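PDB 3T0P: DNA polymerase III, beta subunit from Eubacterium rectale, which probably encircles DNA as a ring-shaped head-to-tail homodimer, tethering DNA polymerases and other proteins to it and so conferring processivity. Local coordinates for residues Tyr253-Ile259 and Glu336-Val342; Ala328-Glu334 and Lys356-Leu360. Residue numbers count along the deposited sequence, not the author numbering.

In the fold
Both contacts lie in the C-terminal domain and share one antiparallel sheet, in which the strand order 357-361, 348-351, 336-341, 255-260 leaves a single strand, 348-351, between the two. Contact 1 is strand pairing within that sheet; contact 2 packs the end of helix 322-329 and the loop after it onto the sheet's strand 357-361. In sequence the segments alternate: 328-334 runs almost directly into 336-342, so helix exit and strand entry are one connection. Their centres are 13 Å apart, and Val-337 CG1 touches Ile-332 CG2 at 3.7 Å, making the packing continuous. The propanediol, probably from the crystallisation liquor, sits by Asp-254 of contact 1.

Contact 1: Tyr253-Ile259 and Glu336-Val342; sequences YDTKVRI and EVNLYMV. With PGR (R-1,2-propanediol), chain R.
Two extended strands, 255-259 and 336-341, run antiparallel with axes 4.6 Å apart at 164°. Thr-255/Met-341, Val-257/Leu-339 and Ile-259/Val-337 are hydrogen-bonded pairs; Lys-256/Tyr-340 and Arg-258/Asn-338 are non-hydrogen-bonded. Ile-259 (chi1 t, chi2 t) places CG2 3.7 Å from Val-337 CG2 and 3.9 Å from Leu-339 CD1, on the face shared with selenomethionine Met-341. Met-292 lies against this face, where the domain's second sheet packs. Asp-254 N (2.7 Å) and Thr-255 N (2.9 Å) both donate to Met-341 O, a classic beta bulge; the propanediol O2 makes a weak hydrogen bond to Asp-254 OD1 (3.2 Å). On the other face, Tyr-340 (chi1 m) directs its ring edge at the face of Tyr-253 (chi1 p), a T-shaped pair with centroids 4.8 Å apart and planes at 67°. Arg-258 (chi1 t, chi2 near 99°) bends at CG, which brings its guanidinium back over 336-342: NE forms a long salt bridge to Glu-336 OE1 (3.4 Å) and NH1 a weak hydrogen bond to Asn-338 OD1 (3.4 Å).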
ATOM      1  N   TYR B 253      31.501 -30.459   4.897  1.00 66.28           N
ATOM      2  CA  TYR B 253      30.654 -30.055   6.036  1.00 61.05           C
ATOM      3  C   TYR B 253      30.752 -31.062   7.169  1.00 62.10           C
ATOM      4  O   TYR B 253      31.062 -32.219   6.911  1.00 60.36           O
ATOM      5  CB  TYR B 253      29.182 -29.924   5.590  1.00 57.34           C
ATOM      6  CG  TYR B 253      28.578 -31.191   5.019  1.00 55.82           C
ATOM      7  CD1 TYR B 253      28.689 -31.490   3.661  1.00 58.58           C
ATOM      8  CD2 TYR B 253      27.871 -32.075   5.825  1.00 55.08           C
ATOM      9  CE1 TYR B 253      28.116 -32.647   3.125  1.00 58.79           C
ATOM     10  CE2 TYR B 253      27.286 -33.226   5.301  1.00 55.60           C
ATOM     11  CZ  TYR B 253      27.404 -33.505   3.948  1.00 63.10           C
ATOM     12  OH  TYR B 253      26.825 -34.645   3.435  1.00 64.65           O
ATOM     13  N   ASP B 254      30.377 -30.648   8.395  1.00 58.30           N
ATOM     14  CA  ASP B 254      30.384 -31.512   9.584  1.00 58.31           C
ATOM     15  C   ASP B 254      28.961 -31.774  10.085  1.00 56.96           C
ATOM     16  O   ASP B 254      28.750 -32.672  10.888  1.00 57.20           O
ATOM     17  CB  ASP B 254      31.240 -30.881  10.707  1.00 61.17           C
ATOM     18  CG  ASP B 254      32.748 -30.892  10.469  1.00 81.86           C
ATOM     19  OD1 ASP B 254      33.213 -31.672   9.591  1.00 84.01           O
ATOM     20  OD2 ASP B 254      33.471 -30.157  11.192  1.00 89.30           O
ATOM     21  N   THR B 255      27.998 -30.989   9.620  1.00 50.46           N
ATOM     22  CA  THR B 255      26.593 -31.097  10.013  1.00 49.46           C
ATOM     23  C   THR B 255      25.699 -30.896   8.795  1.00 51.93           C
ATOM     24  O   THR B 255      25.902 -29.955   8.029  1.00 50.63           O
ATOM     25  CB  THR B 255      26.260 -30.039  11.106  1.00 55.16           C
ATOM     26  OG1 THR B 255      27.260 -30.045  12.140  1.00 50.44           O
ATOM     27  CG2 THR B 255      24.849 -30.208  11.701  1.00 51.06           C
ATOM     28  N   LYS B 256      24.690 -31.763   8.638  1.00 48.84           N
ATOM     29  CA  LYS B 256      23.682 -31.641   7.592  1.00 47.60           C
ATOM     30  C   LYS B 256      22.316 -31.703   8.256  1.00 52.25           C
ATOM     31  O   LYS B 256      22.049 -32.618   9.034  1.00 53.49           O
ATOM     32  CB  LYS B 256      23.836 -32.730   6.519  1.00 51.37           C
ATOM     33  CG  LYS B 256      22.817 -32.601   5.390  1.00 57.89           C
ATOM     34  CD  LYS B 256      22.774 -33.833   4.523  1.00 71.54           C
ATOM     35  CE  LYS B 256      21.673 -33.741   3.501  1.00 78.22           C
ATOM     36  NZ  LYS B 256      21.763 -34.845   2.518  1.00 92.26           N
ATOM     37  N   VAL B 257      21.462 -30.722   7.971  1.00 48.58           N
ATOM     38  CA  VAL B 257      20.127 -30.634   8.570  1.00 47.31           C
ATOM     39  C   VAL B 257      19.063 -30.656   7.483  1.00 50.19           C
ATOM     40  O   VAL B 257      19.114 -29.864   6.547  1.00 49.22           O
ATOM     41  CB  VAL B 257      19.995 -29.361   9.480  1.00 48.22           C
ATOM     42  CG1 VAL B 257      18.572 -29.162   9.976  1.00 46.64           C
ATOM     43  CG2 VAL B 257      20.964 -29.433  10.658  1.00 47.70           C
ATOM     44  N   ARG B 258      18.097 -31.551   7.620  1.00 46.98           N
ATOM     45  CA  ARG B 258      16.942 -31.581   6.737  1.00 46.23           C
ATOM     46  C   ARG B 258      15.812 -31.015   7.590  1.00 48.63           C
ATOM     47  O   ARG B 258      15.577 -31.534   8.680  1.00 47.75           O
ATOM     48  CB  ARG B 258      16.671 -33.016   6.214  1.00 49.26           C
ATOM     49  CG  ARG B 258      15.515 -33.133   5.207  1.00 58.88           C
ATOM     50  CD  ARG B 258      15.993 -33.190   3.772  1.00 77.24           C
ATOM     51  NE  ARG B 258      14.889 -33.083   2.812  1.00 87.87           N
ATOM     52  CZ  ARG B 258      15.023 -33.159   1.490  1.00 97.02           C
ATOM     53  NH1 ARG B 258      16.218 -33.352   0.947  1.00 89.85           N
ATOM     54  NH2 ARG B 258      13.961 -33.058   0.702  1.00 76.98           N
ATOM     55  N   ILE B 259      15.164 -29.912   7.133  1.00 42.78           N
ATOM     56  CA  ILE B 259      14.122 -29.227   7.873  1.00 40.54           C
ATOM     57  C   ILE B 259      13.039 -28.752   6.913  1.00 45.79           C
ATOM     58  O   ILE B 259      13.334 -28.382   5.778  1.00 47.29           O
ATOM     59  CB  ILE B 259      14.765 -28.029   8.658  1.00 42.58           C
ATOM     60  CG1 ILE B 259      13.768 -27.310   9.631  1.00 41.52           C
ATOM     61  CG2 ILE B 259      15.492 -27.016   7.721  1.00 41.45           C
ATOM     62  CD1 ILE B 259      14.433 -26.357  10.602  1.00 42.09           C
ATOM     63  N   GLU B 336      11.073 -28.869   1.710  1.00 48.69           N
ATOM     64  CA  GLU B 336      12.165 -29.104   2.649  1.00 48.52           C
ATOM     65  C   GLU B 336      13.460 -28.554   2.109  1.00 52.54           C
ATOM     66  O   GLU B 336      13.613 -28.389   0.905  1.00 53.62           O
ATOM     67  CB  GLU B 336      12.305 -30.594   2.965  1.00 51.04           C
ATOM     68  CG  GLU B 336      11.256 -31.082   3.953  1.00 63.01           C
ATOM     69  CD  GLU B 336      11.374 -32.531   4.383  1.00 90.04           C
ATOM     70  OE1 GLU B 336      11.594 -33.405   3.512  1.00 89.32           O
ATOM     71  OE2 GLU B 336      11.228 -32.792   5.599  1.00 88.06           O
ATOM     72  N   VAL B 337      14.355 -28.177   3.011  1.00 47.42           N
ATOM     73  CA  VAL B 337      15.662 -27.648   2.646  1.00 45.46           C
ATOM     74  C   VAL B 337      16.742 -28.411   3.400  1.00 48.00           C
ATOM     75  O   VAL B 337      16.483 -28.972   4.463  1.00 46.94           O
ATOM     76  CB  VAL B 337      15.801 -26.118   2.852  1.00 47.77           C
ATOM     77  CG1 VAL B 337      15.065 -25.335   1.760  1.00 47.22           C
ATOM     78  CG2 VAL B 337      15.356 -25.688   4.248  1.00 46.94           C
ATOM     79  N   ASN B 338      17.952 -28.406   2.840  1.00 45.01           N
ATOM     80  CA  ASN B 338      19.146 -28.995   3.414  1.00 45.95           C
ATOM     81  C   ASN B 338      20.070 -27.883   3.829  1.00 49.04           C
ATOM     82  O   ASN B 338      20.375 -27.005   3.012  1.00 46.42           O
ATOM     83  CB  ASN B 338      19.853 -29.899   2.406  1.00 48.43           C
ATOM     84  CG  ASN B 338      19.060 -31.079   1.978  1.00 66.22           C
ATOM     85  OD1 ASN B 338      18.675 -31.911   2.789  1.00 56.11           O
ATOM     86  ND2 ASN B 338      18.829 -31.179   0.685  1.00 64.17           N
ATOM     87  N   LEU B 339      20.454 -27.868   5.111  1.00 45.50           N
ATOM     88  CA  LEU B 339      21.404 -26.894   5.647  1.00 44.62           C
ATOM     89  C   LEU B 339      22.726 -27.628   5.881  1.00 49.09           C
ATOM     90  O   LEU B 339      22.702 -28.723   6.421  1.00 50.23           O
ATOM     91  CB  LEU B 339      20.888 -26.231   6.935  1.00 43.60           C
ATOM     92  CG  LEU B 339      19.431 -25.704   6.923  1.00 47.07           C
ATOM     93  CD1 LEU B 339      18.997 -25.303   8.321  1.00 45.73           C
ATOM     94  CD2 LEU B 339      19.235 -24.547   5.953  1.00 47.76           C
ATOM     95  N   TYR B 340      23.857 -27.072   5.413  1.00 44.09           N
ATOM     96  CA  TYR B 340      25.180 -27.674   5.565  1.00 44.71           C
ATOM     97  C   TYR B 340      26.057 -26.746   6.351  1.00 49.81           C
ATOM     98  O   TYR B 340      26.174 -25.564   6.006  1.00 47.96           O
ATOM     99  CB  TYR B 340      25.834 -27.973   4.184  1.00 46.01           C
ATOM    100  CG  TYR B 340      25.063 -28.967   3.350  1.00 48.26           C
ATOM    101  CD1 TYR B 340      24.033 -28.552   2.512  1.00 50.27           C
ATOM    102  CD2 TYR B 340      25.303 -30.326   3.462  1.00 51.42           C
ATOM    103  CE1 TYR B 340      23.305 -29.465   1.756  1.00 53.05           C
ATOM    104  CE2 TYR B 340      24.587 -31.250   2.712  1.00 53.84           C
ATOM    105  CZ  TYR B 340      23.592 -30.816   1.854  1.00 63.87           C
ATOM    106  OH  TYR B 340      22.892 -31.737   1.118  1.00 66.67           O
HETATM  107  N   MSE B 341      26.700 -27.273   7.401  1.00 47.89           N
HETATM  108  CA  MSE B 341      27.563 -26.451   8.249  1.00 48.14           C
HETATM  109  C   MSE B 341      28.844 -27.144   8.541  1.00 52.95           C
HETATM  110  O   MSE B 341      28.862 -28.367   8.611  1.00 53.89           O
HETATM  111  CB  MSE B 341      26.854 -26.137   9.593  1.00 49.54           C
HETATM  112  CG  MSE B 341      25.941 -24.950   9.531  1.00 56.21           C
HETATM  113 SE   MSE B 341      24.231 -25.254  10.415  0.75 63.38          SE
HETATM  114  CE  MSE B 341      23.657 -26.887   9.357  1.00 58.41           C
ATOM    115  N   VAL B 342      29.886 -26.374   8.850  1.00 51.97           N
ATOM    116  CA  VAL B 342      31.157 -26.934   9.319  1.00 53.47           C
ATOM    117  C   VAL B 342      31.278 -26.626  10.796  1.00 58.82           C
ATOM    118  O   VAL B 342      31.387 -27.546  11.612  1.00 60.50           O
ATOM    119  CB  VAL B 342      32.405 -26.449   8.540  1.00 57.65           C
ATOM    120  CG1 VAL B 342      33.678 -27.033   9.158  1.00 58.82           C
ATOM    121  CG2 VAL B 342      32.315 -26.817   7.073  1.00 56.66           C
TER
HETATM  122  C1  PGR R 374      33.714 -33.877   7.340  1.00133.35           C
HETATM  123  C2  PGR R 374      35.124 -33.273   7.470  1.00190.21           C
HETATM  124  C3  PGR R 374      35.060 -31.751   7.254  1.00 75.54           C
HETATM  125  O1  PGR R 374      33.642 -35.175   7.947  1.00 95.32           O
HETATM  126  O2  PGR R 374      35.678 -33.555   8.762  1.00118.54           O

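Contact 2: Ala328-Glu334 and Lys356-Leu360; sequences ALRVIDE and KFIYL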
ATOM      1  N   ALA B 328      16.250 -15.547   1.983  1.00 38.22           N
ATOM      2  CA  ALA B 328      16.482 -16.738   1.174  1.00 38.64           C
ATOM      3  C   ALA B 328      15.315 -17.712   1.243  1.00 41.23           C
ATOM      4  O   ALA B 328      14.926 -18.239   0.212  1.00 42.74           O
ATOM      5  CB  ALA B 328      17.778 -17.437   1.597  1.00 40.55           C
ATOM      6  N   LEU B 329      14.758 -17.965   2.435  1.00 35.93           N
ATOM      7  CA  LEU B 329      13.655 -18.918   2.576  1.00 34.00           C
ATOM      8  C   LEU B 329      12.399 -18.441   1.842  1.00 37.60           C
ATOM      9  O   LEU B 329      11.709 -19.281   1.279  1.00 39.04           O
ATOM     10  CB  LEU B 329      13.356 -19.241   4.038  1.00 33.15           C
ATOM     11  CG  LEU B 329      14.448 -19.991   4.793  1.00 37.10           C
ATOM     12  CD1 LEU B 329      14.191 -19.957   6.299  1.00 35.65           C
ATOM     13  CD2 LEU B 329      14.618 -21.422   4.277  1.00 40.32           C
ATOM     14  N   ARG B 330      12.134 -17.128   1.794  1.00 35.36           N
ATOM     15  CA  ARG B 330      11.000 -16.529   1.050  0.50 35.92           C
ATOM     16  C   ARG B 330      11.020 -16.845  -0.450  1.00 42.74           C
ATOM     17  O   ARG B 330       9.989 -16.760  -1.120  1.00 42.42           O
ATOM     18  CB  ARG B 330      11.003 -15.004   1.190  0.50 30.53           C
ATOM     19  CG  ARG B 330      10.306 -14.515   2.445  0.50 34.97           C
ATOM     20  CD  ARG B 330      10.236 -13.011   2.439  0.50 25.67           C
ATOM     21  NE  ARG B 330       9.678 -12.498   3.683  0.50 38.58           N
ATOM     22  CZ  ARG B 330       9.886 -11.272   4.141  0.50 52.89           C
ATOM     23  NH1 ARG B 330      10.651 -10.421   3.461  0.50 34.24           N
ATOM     24  NH2 ARG B 330       9.347 -10.887   5.291  0.50 43.49           N
ATOM     25  N   VAL B 331      12.207 -17.179  -1.000  1.00 41.97           N
ATOM     26  CA  VAL B 331      12.330 -17.409  -2.449  1.00 42.30           C
ATOM     27  C   VAL B 331      12.624 -18.859  -2.762  1.00 49.18           C
ATOM     28  O   VAL B 331      12.919 -19.174  -3.915  1.00 51.10           O
ATOM     29  CB  VAL B 331      13.342 -16.449  -3.118  1.00 45.60           C
ATOM     30  CG1 VAL B 331      12.914 -15.000  -2.898  1.00 45.14           C
ATOM     31  CG2 VAL B 331      14.768 -16.675  -2.622  1.00 45.99           C
ATOM     32  N   ILE B 332      12.498 -19.751  -1.751  1.00 44.78           N
ATOM     33  CA  ILE B 332      12.692 -21.189  -1.935  1.00 44.61           C
ATOM     34  C   ILE B 332      11.315 -21.822  -1.925  1.00 51.52           C
ATOM     35  O   ILE B 332      10.583 -21.700  -0.938  1.00 49.76           O
ATOM     36  CB  ILE B 332      13.668 -21.822  -0.893  1.00 45.85           C
ATOM     37  CG1 ILE B 332      15.092 -21.255  -1.074  1.00 45.91           C
ATOM     38  CG2 ILE B 332      13.653 -23.343  -0.982  1.00 43.89           C
ATOM     39  CD1 ILE B 332      16.059 -21.537   0.131  1.00 53.23           C
ATOM     40  N   ASP B 333      10.962 -22.486  -3.037  1.00 51.66           N
ATOM     41  CA  ASP B 333       9.641 -23.095  -3.230  1.00 52.01           C
ATOM     42  C   ASP B 333       9.533 -24.482  -2.654  1.00 56.14           C
ATOM     43  O   ASP B 333       8.431 -24.912  -2.316  1.00 58.51           O
ATOM     44  CB  ASP B 333       9.295 -23.128  -4.719  1.00 54.52           C
ATOM     45  CG  ASP B 333       9.132 -21.740  -5.340  1.00 67.92           C
ATOM     46  OD1 ASP B 333       8.706 -20.803  -4.613  1.00 63.64           O
ATOM     47  OD2 ASP B 333       9.464 -21.584  -6.544  1.00 82.06           O
ATOM     48  N   GLU B 334      10.668 -25.172  -2.522  1.00 49.22           N
ATOM     49  CA  GLU B 334      10.779 -26.527  -2.000  1.00 48.58           C
ATOM     50  C   GLU B 334      10.139 -26.688  -0.609  1.00 50.83           C
ATOM     51  O   GLU B 334      10.188 -25.769   0.204  1.00 49.14           O
ATOM     52  CB  GLU B 334      12.256 -26.926  -1.962  1.00 50.05           C
ATOM     53  CG  GLU B 334      12.788 -27.382  -3.316  1.00 59.42           C
ATOM     54  CD  GLU B 334      13.107 -26.357  -4.392  1.00 84.09           C
ATOM     55  OE1 GLU B 334      13.052 -25.138  -4.111  1.00 68.58           O
ATOM     56  OE2 GLU B 334      13.449 -26.785  -5.519  1.00 92.20           O
ATOM     57  N   LYS B 356      19.622 -26.608  -8.246  1.00 47.96           N
ATOM     58  CA  LYS B 356      19.036 -25.369  -8.758  1.00 46.59           C
ATOM     59  C   LYS B 356      19.545 -24.132  -8.016  1.00 47.78           C
ATOM     60  O   LYS B 356      19.576 -23.053  -8.607  1.00 44.71           O
ATOM     61  CB  LYS B 356      17.493 -25.429  -8.708  1.00 48.44           C
ATOM     62  CG  LYS B 356      16.928 -26.270  -9.860  1.00 65.27           C
ATOM     63  CD  LYS B 356      15.545 -26.774  -9.592  1.00 78.86           C
ATOM     64  CE  LYS B 356      15.073 -27.688 -10.704  1.00 93.30           C
ATOM     65  N   PHE B 357      19.965 -24.273  -6.740  1.00 43.08           N
ATOM     66  CA  PHE B 357      20.407 -23.093  -5.995  1.00 41.82           C
ATOM     67  C   PHE B 357      21.405 -23.398  -4.899  1.00 46.84           C
ATOM     68  O   PHE B 357      21.513 -24.540  -4.437  1.00 46.86           O
ATOM     69  CB  PHE B 357      19.191 -22.368  -5.360  1.00 42.10           C
ATOM     70  CG  PHE B 357      18.408 -23.163  -4.331  1.00 43.36           C
ATOM     71  CD1 PHE B 357      18.913 -23.365  -3.042  1.00 44.73           C
ATOM     72  CD2 PHE B 357      17.157 -23.685  -4.638  1.00 44.41           C
ATOM     73  CE1 PHE B 357      18.196 -24.108  -2.093  1.00 45.60           C
ATOM     74  CE2 PHE B 357      16.427 -24.403  -3.682  1.00 46.74           C
ATOM     75  CZ  PHE B 357      16.952 -24.613  -2.413  1.00 45.22           C
ATOM     76  N   ILE B 358      22.101 -22.342  -4.459  1.00 43.73           N
ATOM     77  CA  ILE B 358      23.002 -22.329  -3.296  1.00 43.87           C
ATOM     78  C   ILE B 358      22.861 -20.983  -2.623  1.00 45.32           C
ATOM     79  O   ILE B 358      23.125 -19.960  -3.248  1.00 44.21           O
ATOM     80  CB  ILE B 358      24.501 -22.633  -3.555  1.00 48.30           C
ATOM     81  CG1 ILE B 358      24.733 -23.888  -4.408  1.00 49.98           C
ATOM     82  CG2 ILE B 358      25.237 -22.741  -2.193  1.00 48.65           C
ATOM     83  CD1 ILE B 358      26.251 -24.089  -4.888  1.00 50.73           C
ATOM     84  N   TYR B 359      22.396 -20.977  -1.381  1.00 42.34           N
ATOM     85  CA  TYR B 359      22.323 -19.763  -0.577  1.00 41.23           C
ATOM     86  C   TYR B 359      23.359 -19.919   0.539  1.00 47.92           C
ATOM     87  O   TYR B 359      23.282 -20.856   1.338  1.00 47.95           O
ATOM     88  CB  TYR B 359      20.906 -19.469  -0.053  1.00 40.03           C
ATOM     89  CG  TYR B 359      19.938 -19.155  -1.168  1.00 40.34           C
ATOM     90  CD1 TYR B 359      19.860 -17.880  -1.714  1.00 40.66           C
ATOM     91  CD2 TYR B 359      19.127 -20.147  -1.712  1.00 40.64           C
ATOM     92  CE1 TYR B 359      19.016 -17.603  -2.787  1.00 38.34           C
ATOM     93  CE2 TYR B 359      18.265 -19.877  -2.769  1.00 39.86           C
ATOM     94  CZ  TYR B 359      18.234 -18.611  -3.323  1.00 41.53           C
ATOM     95  OH  TYR B 359      17.380 -18.352  -4.375  1.00 40.41           O
ATOM     96  N   LEU B 360      24.406 -19.095   0.488  1.00 46.05           N
ATOM     97  CA  LEU B 360      25.493 -19.094   1.484  1.00 46.42           C
ATOM     98  C   LEU B 360      25.220 -17.944   2.430  1.00 48.95           C
ATOM     99  O   LEU B 360      24.992 -16.843   1.967  1.00 49.77           O
ATOM    100  CB  LEU B 360      26.861 -18.942   0.789  1.00 46.65           C
ATOM    101  CG  LEU B 360      28.141 -18.952   1.641  1.00 51.54           C
ATOM    102  CD1 LEU B 360      29.339 -19.204   0.774  1.00 52.24           C
ATOM    103  CD2 LEU B 360      28.383 -17.601   2.362  1.00 53.57           C
TER
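Lys-356 leads into the strand, its backbone N hydrogen-bonded to the Asp-352 carboxylate. The strand itself begins at Phe-357, whose CB points toward 328-334. With chi1 in the p well, the ring is placed so that Ile-332 CG1 lies over one face, and the closest approach of the two residues is Ile-332 CG2 to Phe-357 CZ at 3.8 Å. Near the plane of the same ring, at its edge, Glu-334 OE1 stands 3.5 Å from Phe-357 CE2; this is a carboxylate oxygen against a ring C-H edge and not a hydrogen bond. Ile-358 is on the reverse side of the strand, out of reach of 328-334, and packs on Phe-349 and Tyr-181. Tyr-359 returns to the contact and buries more than any other residue in it. Ala-328 CB is 3.9 Å from Tyr-359 CG, Ile-332 CD1 is 3.8 Å from Tyr-359 CD2, and Val-331 CG2 is 3.6 Å from Tyr-359 OH. A type I turn from Leu-329 to Ile-332, with Ile-332 N to Leu-329 O at 3.2 Å, reverses the chain here, and Ala-328, Val-331 and Ile-332 all reach the same ring. Leu-360 again lies beyond reach, while its backbone pairs with Ile-177. Strand 176-184 belongs to the central domain, so 357-361 carries the sheet across the domain boundary, as in other bacterial DNA polymerase III beta subunits. No hydrogen bond crosses between the segments: Tyr-359 OH bonds instead to Gln-141 O and Arg-180 NE. Cohesion here therefore rests on apolar side-chain fit, with the polar end of Tyr-359 satisfied by the central domain.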